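Local coordinates for rhamnosidase B (Bacillus sp., PDB 2OKX), which hydrolyses terminal alpha-L-rhamnose residues from rhamnosides as a glycoside hydrolase of family 78, at residues L52-G56 against W163-A167; G244-T248 against H299-V303; T549-S553 against A866-L872. One frame throughout, in Å; residues are numbered along the deposited sequence.

Contact 1 (L52-G56 against W163-A167); sequences LFVNG and WALPA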
ATOM      1  N   LEU A  52     -17.178  -3.993 -13.612  1.00 24.85           N
ATOM      2  CA  LEU A  52     -18.176  -4.697 -14.416  1.00 25.12           C
ATOM      3  C   LEU A  52     -19.638  -4.428 -14.077  1.00 27.14           C
ATOM      4  O   LEU A  52     -20.029  -4.432 -12.906  1.00 26.54           O
ATOM      5  CB  LEU A  52     -17.923  -6.205 -14.328  1.00 23.23           C
ATOM      6  CG  LEU A  52     -18.969  -7.140 -14.949  1.00 24.59           C
ATOM      7  CD1 LEU A  52     -18.952  -6.996 -16.470  1.00 22.93           C
ATOM      8  CD2 LEU A  52     -18.668  -8.582 -14.546  1.00 23.92           C
ATOM      9  N   PHE A  53     -20.438  -4.214 -15.122  1.00 27.24           N
ATOM     10  CA  PHE A  53     -21.869  -3.969 -14.986  1.00 27.21           C
ATOM     11  C   PHE A  53     -22.638  -4.955 -15.865  1.00 29.28           C
ATOM     12  O   PHE A  53     -22.278  -5.180 -17.022  1.00 29.35           O
ATOM     13  CB  PHE A  53     -22.241  -2.553 -15.432  1.00 27.82           C
ATOM     14  CG  PHE A  53     -21.620  -1.462 -14.610  1.00 27.31           C
ATOM     15  CD1 PHE A  53     -20.329  -1.022 -14.878  1.00 27.90           C
ATOM     16  CD2 PHE A  53     -22.338  -0.853 -13.585  1.00 27.13           C
ATOM     17  CE1 PHE A  53     -19.762   0.015 -14.140  1.00 27.41           C
ATOM     18  CE2 PHE A  53     -21.780   0.183 -12.841  1.00 27.02           C
ATOM     19  CZ  PHE A  53     -20.490   0.617 -13.120  1.00 28.81           C
ATOM     20  N   VAL A  54     -23.686  -5.554 -15.311  1.00 27.68           N
ATOM     21  CA  VAL A  54     -24.511  -6.486 -16.069  1.00 27.99           C
ATOM     22  C   VAL A  54     -25.937  -5.974 -15.969  1.00 28.26           C
ATOM     23  O   VAL A  54     -26.543  -5.989 -14.897  1.00 28.32           O
ATOM     24  CB  VAL A  54     -24.434  -7.918 -15.509  1.00 27.82           C
ATOM     25  CG1 VAL A  54     -25.329  -8.839 -16.325  1.00 27.18           C
ATOM     26  CG2 VAL A  54     -22.996  -8.420 -15.552  1.00 27.99           C
ATOM     27  N   ASN A  55     -26.457  -5.504 -17.097  1.00 28.03           N
ATOM     28  CA  ASN A  55     -27.798  -4.952 -17.161  1.00 27.94           C
ATOM     29  C   ASN A  55     -27.929  -3.753 -16.236  1.00 27.98           C
ATOM     30  O   ASN A  55     -28.970  -3.538 -15.618  1.00 30.11           O
ATOM     31  CB  ASN A  55     -28.843  -6.019 -16.819  1.00 27.84           C
ATOM     32  CG  ASN A  55     -29.048  -7.003 -17.952  1.00 29.67           C
ATOM     33  OD1 ASN A  55     -29.220  -6.603 -19.104  1.00 31.00           O
ATOM     34  ND2 ASN A  55     -29.036  -8.291 -17.635  1.00 28.79           N
ATOM     35  N   GLY A  56     -26.853  -2.976 -16.148  1.00 27.17           N
ATOM     36  CA  GLY A  56     -26.854  -1.783 -15.322  1.00 26.85           C
ATOM     37  C   GLY A  56     -26.398  -1.987 -13.892  1.00 26.94           C
ATOM     38  O   GLY A  56     -26.044  -1.027 -13.212  1.00 28.06           O
ATOM     39  N   TRP A 163     -24.514   5.657 -19.050  1.00 31.41           N
ATOM     40  CA  TRP A 163     -23.784   4.902 -20.066  1.00 30.38           C
ATOM     41  C   TRP A 163     -23.752   3.387 -19.860  1.00 31.49           C
ATOM     42  O   TRP A 163     -23.515   2.634 -20.807  1.00 30.20           O
ATOM     43  CB  TRP A 163     -22.342   5.412 -20.181  1.00 30.71           C
ATOM     44  CG  TRP A 163     -21.467   5.059 -19.004  1.00 28.58           C
ATOM     45  CD1 TRP A 163     -21.263   5.803 -17.879  1.00 27.95           C
ATOM     46  CD2 TRP A 163     -20.700   3.860 -18.839  1.00 27.18           C
ATOM     47  NE1 TRP A 163     -20.415   5.143 -17.021  1.00 25.93           N
ATOM     48  CE2 TRP A 163     -20.055   3.947 -17.585  1.00 26.99           C
ATOM     49  CE3 TRP A 163     -20.495   2.721 -19.627  1.00 26.81           C
ATOM     50  CZ2 TRP A 163     -19.217   2.935 -17.100  1.00 26.23           C
ATOM     51  CZ3 TRP A 163     -19.660   1.713 -19.146  1.00 27.95           C
ATOM     52  CH2 TRP A 163     -19.033   1.829 -17.891  1.00 28.16           C
ATOM     53  N   ALA A 164     -23.986   2.936 -18.630  1.00 30.87           N
ATOM     54  CA  ALA A 164     -23.951   1.508 -18.337  1.00 31.20           C
ATOM     55  C   ALA A 164     -25.320   0.840 -18.307  1.00 30.71           C
ATOM     56  O   ALA A 164     -25.413  -0.380 -18.165  1.00 30.65           O
ATOM     57  CB  ALA A 164     -23.233   1.270 -17.011  1.00 32.18           C
ATOM     58  N   LEU A 165     -26.381   1.628 -18.448  1.00 31.38           N
ATOM     59  CA  LEU A 165     -27.731   1.078 -18.411  1.00 33.52           C
ATOM     60  C   LEU A 165     -28.155   0.423 -19.723  1.00 34.27           C
ATOM     61  O   LEU A 165     -27.741   0.839 -20.803  1.00 34.50           O
ATOM     62  CB  LEU A 165     -28.734   2.168 -18.024  1.00 33.20           C
ATOM     63  CG  LEU A 165     -28.493   2.827 -16.662  1.00 34.74           C
ATOM     64  CD1 LEU A 165     -29.604   3.823 -16.374  1.00 36.70           C
ATOM     65  CD2 LEU A 165     -28.437   1.762 -15.572  1.00 33.97           C
ATOM     66  N   PRO A 166     -28.987  -0.626 -19.639  1.00 36.22           N
ATOM     67  CA  PRO A 166     -29.489  -1.370 -20.798  1.00 37.62           C
ATOM     68  C   PRO A 166     -30.175  -0.503 -21.855  1.00 39.13           C
ATOM     69  O   PRO A 166     -30.017  -0.733 -23.054  1.00 41.58           O
ATOM     70  CB  PRO A 166     -30.454  -2.371 -20.167  1.00 38.43           C
ATOM     71  CG  PRO A 166     -29.813  -2.650 -18.841  1.00 37.55           C
ATOM     72  CD  PRO A 166     -29.426  -1.263 -18.383  1.00 36.41           C
ATOM     73  N   ALA A 167     -30.929   0.494 -21.407  1.00 38.97           N
ATOM     74  CA  ALA A 167     -31.655   1.370 -22.321  1.00 39.29           C
ATOM     75  C   ALA A 167     -30.836   2.542 -22.860  1.00 39.30           C
ATOM     76  O   ALA A 167     -31.351   3.368 -23.616  1.00 40.17           O
ATOM     77  CB  ALA A 167     -32.910   1.892 -21.637  1.00 39.35           C
TER
HETATM   78  O   HOH W   1     -24.729  -3.073 -17.929  1.00 29.11           O
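Aromatic and apolar contacts dominate one end of this junction. The methyl group of Ala-164 sits over one face of the Phe-53 ring: its CB lies 4.2 Å from the ring centroid and 18° off the normal, a CH-pi contact, with CB 4.0 Å from Phe-53 CG. Trp-163 approaches the same ring obliquely, the planes at 73° and Phe-53 CE1 4.2 Å from Trp-163 CZ2. Ala-91 of strand 87-96 touches all three of these side chains.

Phe-53 belongs to strand 49-54, and Asn-55 and Gly-56 form the tight turn that returns the chain into strand 57-62. Their backbone angles (60/36 and 91/-18) are those of a type I' turn closing a beta hairpin. The hairpin lies at the edge of a seven-stranded antiparallel sheet in the N-terminal rhamnosidase domain. Leu-52 and Val-54 point away from 163-167, onto Leu-42 of the other sheet, so the loop 163-167 covers the opposite side of the strand.

Van der Waals contact continues at the turn. Pro-166 CG rests 3.4 Å from Asn-55 C, and Leu-165 CD2 lies 3.9 Å from Gly-56 CA. A beta carbon on Gly-56 would clash with Leu-165 CD2 and would also strike the preceding carbonyl.

Polar links are mediated by water or weak. Water 1 accepts from Gly-56 N (2.8 Å) and donates to Ala-164 O (2.8 Å), while Gly-56 CA makes a CA-H...O contact with Ala-164 O at 3.5 Å. The Asn-55 amide turns elsewhere, ND2 bonding to Gln-81 O and Asn-88 OD1, and OD1 to Thr-89 N.

Contact 2 (G244-T248 against H299-V303); sequences GYVAT and HLVLV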
ATOM      1  N   GLY A 244      17.917  19.402 -13.103  1.00 24.71           N
ATOM      2  CA  GLY A 244      17.277  20.457 -13.862  1.00 25.19           C
ATOM      3  C   GLY A 244      16.432  21.375 -13.006  1.00 25.71           C
ATOM      4  O   GLY A 244      16.479  21.313 -11.774  1.00 26.32           O
ATOM      5  N   TYR A 245      15.653  22.230 -13.661  1.00 24.83           N
ATOM      6  CA  TYR A 245      14.798  23.177 -12.953  1.00 25.25           C
ATOM      7  C   TYR A 245      13.399  23.240 -13.539  1.00 24.44           C
ATOM      8  O   TYR A 245      13.130  22.719 -14.620  1.00 25.62           O
ATOM      9  CB  TYR A 245      15.347  24.606 -13.044  1.00 25.99           C
ATOM     10  CG  TYR A 245      16.785  24.808 -12.647  1.00 24.83           C
ATOM     11  CD1 TYR A 245      17.824  24.496 -13.523  1.00 25.64           C
ATOM     12  CD2 TYR A 245      17.106  25.344 -11.403  1.00 25.54           C
ATOM     13  CE1 TYR A 245      19.154  24.719 -13.165  1.00 25.46           C
ATOM     14  CE2 TYR A 245      18.427  25.570 -11.035  1.00 26.16           C
ATOM     15  CZ  TYR A 245      19.443  25.255 -11.919  1.00 25.68           C
ATOM     16  OH  TYR A 245      20.747  25.472 -11.543  1.00 25.42           O
ATOM     17  N   VAL A 246      12.513  23.889 -12.797  1.00 25.75           N
ATOM     18  CA  VAL A 246      11.160  24.143 -13.260  1.00 26.04           C
ATOM     19  C   VAL A 246      11.223  25.652 -13.416  1.00 25.57           C
ATOM     20  O   VAL A 246      11.746  26.339 -12.538  1.00 23.33           O
ATOM     21  CB  VAL A 246      10.088  23.801 -12.209  1.00 27.75           C
ATOM     22  CG1 VAL A 246       8.775  24.501 -12.568  1.00 28.19           C
ATOM     23  CG2 VAL A 246       9.870  22.298 -12.164  1.00 27.05           C
ATOM     24  N   ALA A 247      10.705  26.177 -14.520  1.00 26.07           N
ATOM     25  CA  ALA A 247      10.758  27.617 -14.725  1.00 26.04           C
ATOM     26  C   ALA A 247       9.454  28.200 -15.242  1.00 25.95           C
ATOM     27  O   ALA A 247       8.748  27.577 -16.038  1.00 25.90           O
ATOM     28  CB  ALA A 247      11.893  27.961 -15.682  1.00 26.08           C
ATOM     29  N   THR A 248       9.148  29.405 -14.779  1.00 26.46           N
ATOM     30  CA  THR A 248       7.946  30.105 -15.195  1.00 28.43           C
ATOM     31  C   THR A 248       8.154  31.602 -15.021  1.00 28.68           C
ATOM     32  O   THR A 248       8.944  32.042 -14.178  1.00 27.63           O
ATOM     33  CB  THR A 248       6.718  29.685 -14.354  1.00 28.31           C
ATOM     34  OG1 THR A 248       5.524  30.197 -14.963  1.00 29.25           O
ATOM     35  CG2 THR A 248       6.828  30.237 -12.937  1.00 27.36           C
ATOM     36  N   HIS A 299       8.902  38.549 -13.700  1.00 37.30           N
ATOM     37  CA  HIS A 299       9.946  37.953 -12.873  1.00 36.10           C
ATOM     38  C   HIS A 299      10.124  36.491 -13.248  1.00 35.46           C
ATOM     39  O   HIS A 299       9.146  35.753 -13.387  1.00 36.36           O
ATOM     40  CB  HIS A 299       9.594  38.043 -11.388  1.00 36.31           C
ATOM     41  CG  HIS A 299       9.367  39.439 -10.899  1.00 35.57           C
ATOM     42  ND1 HIS A 299       8.176  40.107 -11.081  1.00 37.67           N
ATOM     43  CD2 HIS A 299      10.178  40.290 -10.228  1.00 34.60           C
ATOM     44  CE1 HIS A 299       8.261  41.309 -10.541  1.00 36.68           C
ATOM     45  NE2 HIS A 299       9.466  41.446 -10.017  1.00 37.47           N
ATOM     46  N   LEU A 300      11.375  36.077 -13.415  1.00 33.25           N
ATOM     47  CA  LEU A 300      11.675  34.700 -13.767  1.00 32.02           C
ATOM     48  C   LEU A 300      11.890  33.910 -12.485  1.00 31.55           C
ATOM     49  O   LEU A 300      12.770  34.236 -11.687  1.00 30.74           O
ATOM     50  CB  LEU A 300      12.931  34.633 -14.644  1.00 30.72           C
ATOM     51  CG  LEU A 300      13.433  33.248 -15.073  1.00 31.41           C
ATOM     52  CD1 LEU A 300      12.346  32.498 -15.824  1.00 28.93           C
ATOM     53  CD2 LEU A 300      14.666  33.408 -15.955  1.00 32.37           C
ATOM     54  N   VAL A 301      11.069  32.886 -12.284  1.00 30.70           N
ATOM     55  CA  VAL A 301      11.183  32.047 -11.097  1.00 29.46           C
ATOM     56  C   VAL A 301      11.797  30.725 -11.515  1.00 28.66           C
ATOM     57  O   VAL A 301      11.327  30.080 -12.453  1.00 29.95           O
ATOM     58  CB  VAL A 301       9.806  31.792 -10.455  1.00 30.16           C
ATOM     59  CG1 VAL A 301       9.957  30.914  -9.212  1.00 30.64           C
ATOM     60  CG2 VAL A 301       9.160  33.114 -10.086  1.00 27.37           C
ATOM     61  N   LEU A 302      12.858  30.328 -10.824  1.00 28.76           N
ATOM     62  CA  LEU A 302      13.546  29.085 -11.141  1.00 27.80           C
ATOM     63  C   LEU A 302      13.606  28.206  -9.895  1.00 25.55           C
ATOM     64  O   LEU A 302      14.139  28.611  -8.864  1.00 24.20           O
ATOM     65  CB  LEU A 302      14.967  29.393 -11.631  1.00 30.30           C
ATOM     66  CG  LEU A 302      15.575  28.473 -12.688  1.00 33.47           C
ATOM     67  CD1 LEU A 302      14.839  28.661 -14.000  1.00 34.68           C
ATOM     68  CD2 LEU A 302      17.051  28.802 -12.873  1.00 36.37           C
ATOM     69  N   VAL A 303      13.047  27.006  -9.992  1.00 24.77           N
ATOM     70  CA  VAL A 303      13.043  26.076  -8.867  1.00 23.30           C
ATOM     71  C   VAL A 303      13.927  24.887  -9.205  1.00 21.34           C
ATOM     72  O   VAL A 303      13.674  24.176 -10.175  1.00 22.81           O
ATOM     73  CB  VAL A 303      11.614  25.560  -8.568  1.00 23.55           C
ATOM     74  CG1 VAL A 303      11.644  24.599  -7.379  1.00 24.36           C
ATOM     75  CG2 VAL A 303      10.678  26.733  -8.284  1.00 19.84           C
TER
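Four backbone hydrogen bonds join strands 240-252 and 297-309 in antiparallel register. Val-246 and Val-303 form a hydrogen-bonded pair, Val-246 N to Val-303 O and Val-303 N to Val-246 O both at 2.9 Å. Thr-248 and Val-301 form the next, with Val-301 N to Thr-248 O at 3.0 Å and Thr-248 N to Val-301 O longer at 3.3 Å. Between them Ala-247 and Leu-302 make a non-hydrogen-bonded pair, where Ala-247 CA gives a CA-H...O contact to Val-301 O (3.4 Å) and Leu-302 CA one to Val-246 O (3.6 Å).

Val-246, Thr-248, Val-301 and Val-303 share one face of the sheet; Val-246 CB and Val-303 CB are 4.3 Å apart. On the other face Leu-302 CD1 meets Ala-247 CB at 3.5 Å. Leu-302 CD2 sits over the Tyr-245 ring, 4.0 Å from its centroid, in a CH-pi contact. The phenol OH is hydrogen-bonded to Tyr-364 O of helix 362-370. Within domain D2 this pair is thus interior to a beta sheet: the inward-facing main-chain groups of the two hydrogen-bonded pairs satisfy each other, while Tyr-245 and Ala-247 bond to Ile-340 and Ala-338 of strand 338-340, leaving both faces to largely apolar side chains.

Contact 3 (T549-S553 against A866-L872); sequences TWEIS and AAPGYFL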
ATOM      1  N   THR A 549      -5.692  -3.795  22.213  1.00 14.73           N
ATOM      2  CA  THR A 549      -4.560  -3.979  21.316  1.00 14.52           C
ATOM      3  C   THR A 549      -4.880  -5.097  20.334  1.00 14.72           C
ATOM      4  O   THR A 549      -4.468  -5.044  19.175  1.00 13.70           O
ATOM      5  CB  THR A 549      -3.234  -4.316  22.069  1.00 16.45           C
ATOM      6  OG1 THR A 549      -3.312  -5.628  22.640  1.00 20.78           O
ATOM      7  CG2 THR A 549      -2.971  -3.296  23.178  1.00 14.59           C
ATOM      8  N   TRP A 550      -5.624  -6.100  20.795  1.00 11.67           N
ATOM      9  CA  TRP A 550      -6.012  -7.217  19.932  1.00 13.22           C
ATOM     10  C   TRP A 550      -6.997  -6.702  18.881  1.00 13.85           C
ATOM     11  O   TRP A 550      -6.920  -7.052  17.703  1.00 14.52           O
ATOM     12  CB  TRP A 550      -6.684  -8.329  20.753  1.00 12.21           C
ATOM     13  CG  TRP A 550      -6.844  -9.619  19.981  1.00 12.36           C
ATOM     14  CD1 TRP A 550      -5.935 -10.646  19.889  1.00 12.95           C
ATOM     15  CD2 TRP A 550      -7.950  -9.991  19.151  1.00 14.38           C
ATOM     16  NE1 TRP A 550      -6.414 -11.632  19.054  1.00 14.44           N
ATOM     17  CE2 TRP A 550      -7.648 -11.255  18.587  1.00 13.71           C
ATOM     18  CE3 TRP A 550      -9.168  -9.377  18.822  1.00 15.65           C
ATOM     19  CZ2 TRP A 550      -8.521 -11.914  17.718  1.00 14.52           C
ATOM     20  CZ3 TRP A 550     -10.036 -10.035  17.955  1.00 17.56           C
ATOM     21  CH2 TRP A 550      -9.707 -11.288  17.415  1.00 15.25           C
ATOM     22  N   GLU A 551      -7.929  -5.868  19.329  1.00 13.76           N
ATOM     23  CA  GLU A 551      -8.944  -5.288  18.462  1.00 17.04           C
ATOM     24  C   GLU A 551      -8.316  -4.491  17.310  1.00 14.96           C
ATOM     25  O   GLU A 551      -8.676  -4.681  16.155  1.00 15.50           O
ATOM     26  CB  GLU A 551      -9.861  -4.389  19.300  1.00 19.53           C
ATOM     27  CG  GLU A 551     -11.128  -3.929  18.610  1.00 30.87           C
ATOM     28  CD  GLU A 551     -12.062  -5.077  18.267  1.00 35.49           C
ATOM     29  OE1 GLU A 551     -12.217  -6.001  19.096  1.00 36.96           O
ATOM     30  OE2 GLU A 551     -12.652  -5.045  17.169  1.00 40.48           O
ATOM     31  N   ILE A 552      -7.369  -3.604  17.605  1.00 14.83           N
ATOM     32  CA  ILE A 552      -6.769  -2.838  16.517  1.00 16.17           C
ATOM     33  C   ILE A 552      -5.865  -3.710  15.649  1.00 15.21           C
ATOM     34  O   ILE A 552      -5.702  -3.445  14.457  1.00 16.29           O
ATOM     35  CB  ILE A 552      -5.986  -1.590  17.019  1.00 15.62           C
ATOM     36  CG1 ILE A 552      -4.782  -1.995  17.864  1.00 15.88           C
ATOM     37  CG2 ILE A 552      -6.921  -0.689  17.810  1.00 16.42           C
ATOM     38  CD1 ILE A 552      -3.885  -0.808  18.225  1.00 18.43           C
ATOM     39  N   SER A 553      -5.291  -4.758  16.234  1.00 13.31           N
ATOM     40  CA  SER A 553      -4.438  -5.659  15.464  1.00 13.82           C
ATOM     41  C   SER A 553      -5.291  -6.408  14.441  1.00 13.33           C
ATOM     42  O   SER A 553      -4.877  -6.620  13.302  1.00 16.26           O
ATOM     43  CB  SER A 553      -3.736  -6.668  16.387  1.00 15.56           C
ATOM     44  OG  SER A 553      -2.778  -6.031  17.221  1.00 15.78           O
ATOM     45  N   ALA A 866       0.854  -5.982  13.518  1.00 14.70           N
ATOM     46  CA  ALA A 866      -0.262  -6.557  14.280  1.00 14.83           C
ATOM     47  C   ALA A 866       0.071  -7.742  15.193  1.00 13.89           C
ATOM     48  O   ALA A 866      -0.796  -8.571  15.486  1.00 13.05           O
ATOM     49  CB  ALA A 866      -1.393  -6.950  13.318  1.00 13.01           C
ATOM     50  N   ALA A 867       1.312  -7.802  15.663  1.00 15.05           N
ATOM     51  CA  ALA A 867       1.769  -8.884  16.539  1.00 16.98           C
ATOM     52  C   ALA A 867       0.794  -9.392  17.611  1.00 16.35           C
ATOM     53  O   ALA A 867       0.611 -10.603  17.756  1.00 17.67           O
ATOM     54  CB  ALA A 867       3.090  -8.485  17.201  1.00 15.76           C
ATOM     55  N   PRO A 868       0.162  -8.486  18.383  1.00 15.67           N
ATOM     56  CA  PRO A 868      -0.768  -8.954  19.421  1.00 15.29           C
ATOM     57  C   PRO A 868      -1.839  -9.919  18.914  1.00 16.24           C
ATOM     58  O   PRO A 868      -2.278 -10.806  19.650  1.00 13.93           O
ATOM     59  CB  PRO A 868      -1.364  -7.654  19.965  1.00 15.67           C
ATOM     60  CG  PRO A 868      -0.232  -6.669  19.769  1.00 13.82           C
ATOM     61  CD  PRO A 868       0.246  -7.013  18.383  1.00 14.97           C
ATOM     62  N   GLY A 869      -2.255  -9.742  17.662  1.00 15.11           N
ATOM     63  CA  GLY A 869      -3.273 -10.610  17.087  1.00 15.13           C
ATOM     64  C   GLY A 869      -2.828 -12.060  17.012  1.00 16.55           C
ATOM     65  O   GLY A 869      -3.652 -12.973  16.916  1.00 16.79           O
ATOM     66  N   TYR A 870      -1.519 -12.274  17.055  1.00 16.03           N
ATOM     67  CA  TYR A 870      -0.959 -13.619  17.007  1.00 16.92           C
ATOM     68  C   TYR A 870      -0.515 -14.093  18.389  1.00 17.13           C
ATOM     69  O   TYR A 870      -0.889 -15.179  18.820  1.00 16.78           O
ATOM     70  CB  TYR A 870       0.237 -13.655  16.056  1.00 16.61           C
ATOM     71  CG  TYR A 870       1.051 -14.940  16.116  1.00 17.95           C
ATOM     72  CD1 TYR A 870       0.584 -16.120  15.531  1.00 19.31           C
ATOM     73  CD2 TYR A 870       2.292 -14.962  16.744  1.00 18.75           C
ATOM     74  CE1 TYR A 870       1.343 -17.301  15.570  1.00 21.00           C
ATOM     75  CE2 TYR A 870       3.059 -16.129  16.792  1.00 22.84           C
ATOM     76  CZ  TYR A 870       2.579 -17.292  16.203  1.00 22.64           C
ATOM     77  OH  TYR A 870       3.353 -18.431  16.240  1.00 24.95           O
ATOM     78  N   PHE A 871       0.271 -13.274  19.088  1.00 14.70           N
ATOM     79  CA  PHE A 871       0.788 -13.681  20.390  1.00 15.13           C
ATOM     80  C   PHE A 871      -0.193 -13.849  21.537  1.00 14.98           C
ATOM     81  O   PHE A 871       0.022 -14.700  22.400  1.00 14.66           O
ATOM     82  CB  PHE A 871       1.933 -12.753  20.825  1.00 13.95           C
ATOM     83  CG  PHE A 871       3.144 -12.852  19.947  1.00 16.65           C
ATOM     84  CD1 PHE A 871       3.320 -11.978  18.879  1.00 15.09           C
ATOM     85  CD2 PHE A 871       4.065 -13.879  20.132  1.00 14.57           C
ATOM     86  CE1 PHE A 871       4.390 -12.128  18.003  1.00 15.37           C
ATOM     87  CE2 PHE A 871       5.138 -14.041  19.263  1.00 17.18           C
ATOM     88  CZ  PHE A 871       5.302 -13.166  18.193  1.00 17.74           C
ATOM     89  N   LEU A 872      -1.264 -13.061  21.566  1.00 13.86           N
ATOM     90  CA  LEU A 872      -2.224 -13.194  22.654  1.00 14.47           C
ATOM     91  C   LEU A 872      -2.906 -14.560  22.586  1.00 16.70           C
ATOM     92  O   LEU A 872      -3.079 -15.225  23.607  1.00 15.11           O
ATOM     93  CB  LEU A 872      -3.260 -12.061  22.612  1.00 13.78           C
ATOM     94  CG  LEU A 872      -2.661 -10.672  22.890  1.00 15.98           C
ATOM     95  CD1 LEU A 872      -3.742  -9.590  22.796  1.00 11.29           C
ATOM     96  CD2 LEU A 872      -2.019 -10.667  24.276  1.00 15.36           C
TER
HETATM   97  O   HOH W   2      -5.055 -14.303  18.761  1.00 14.97           O
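Small side chains let helix 868-876 approach helix 544-559: the axes of 549-553 and 868-872 pass 8.7 Å apart, their N-to-C directions at 128°. Ser-553 adopts the m rotamer, which turns OG back along its own helix to donate to Thr-549 O (2.8 Å); OG also lies 3.4 Å from Pro-868 CD, and Ser-553 CB comes to 3.6 Å from Gly-869 N. A beta carbon on Gly-869 would lie 3.5 Å from Ser-553 CB. Thr-549, in p, bonds to Leu-546 O through OG1, which also meets Pro-868 CB at 3.9 Å.

Trp-550 (t) turns the CD1-NE1 edge of its indole to the second helix. Leu-872, in the mt rotamer, reaches the ring edge, with CD1 3.8 Å from Trp-550 CD1. Water 2 accepts from Trp-550 NE1 (3.0 Å) and donates to Gly-869 O (2.7 Å). These are the first and last of twelve helices, consistent with closure of an (alpha/alpha)6 barrel. Because the hydroxyls bond within their own helix, the interface relies on shape complementarity and one water bridge.

In the fold
The three contacts follow one another along the chain, each closing before the next opens, and each in a different family domain. Contacts 1 and 2 lie in beta domains, contact 3 in the helical one. Their centres stand about 48 Å (1 and 2), 43 Å (1 and 3) and 51 Å (2 and 3) apart, and their nearest atoms about 30 Å or more, so none touches another; contacts 2 and 3 lie on opposite sides of the chain's centre. Contact 3 belongs to the helical barrel, which in family 78 carries the active site. Separate glycerol molecules, probably from crystallisation, lie about 3 Å from the side chains of Trp-163 (contact 1) and Tyr-245 (contact 2).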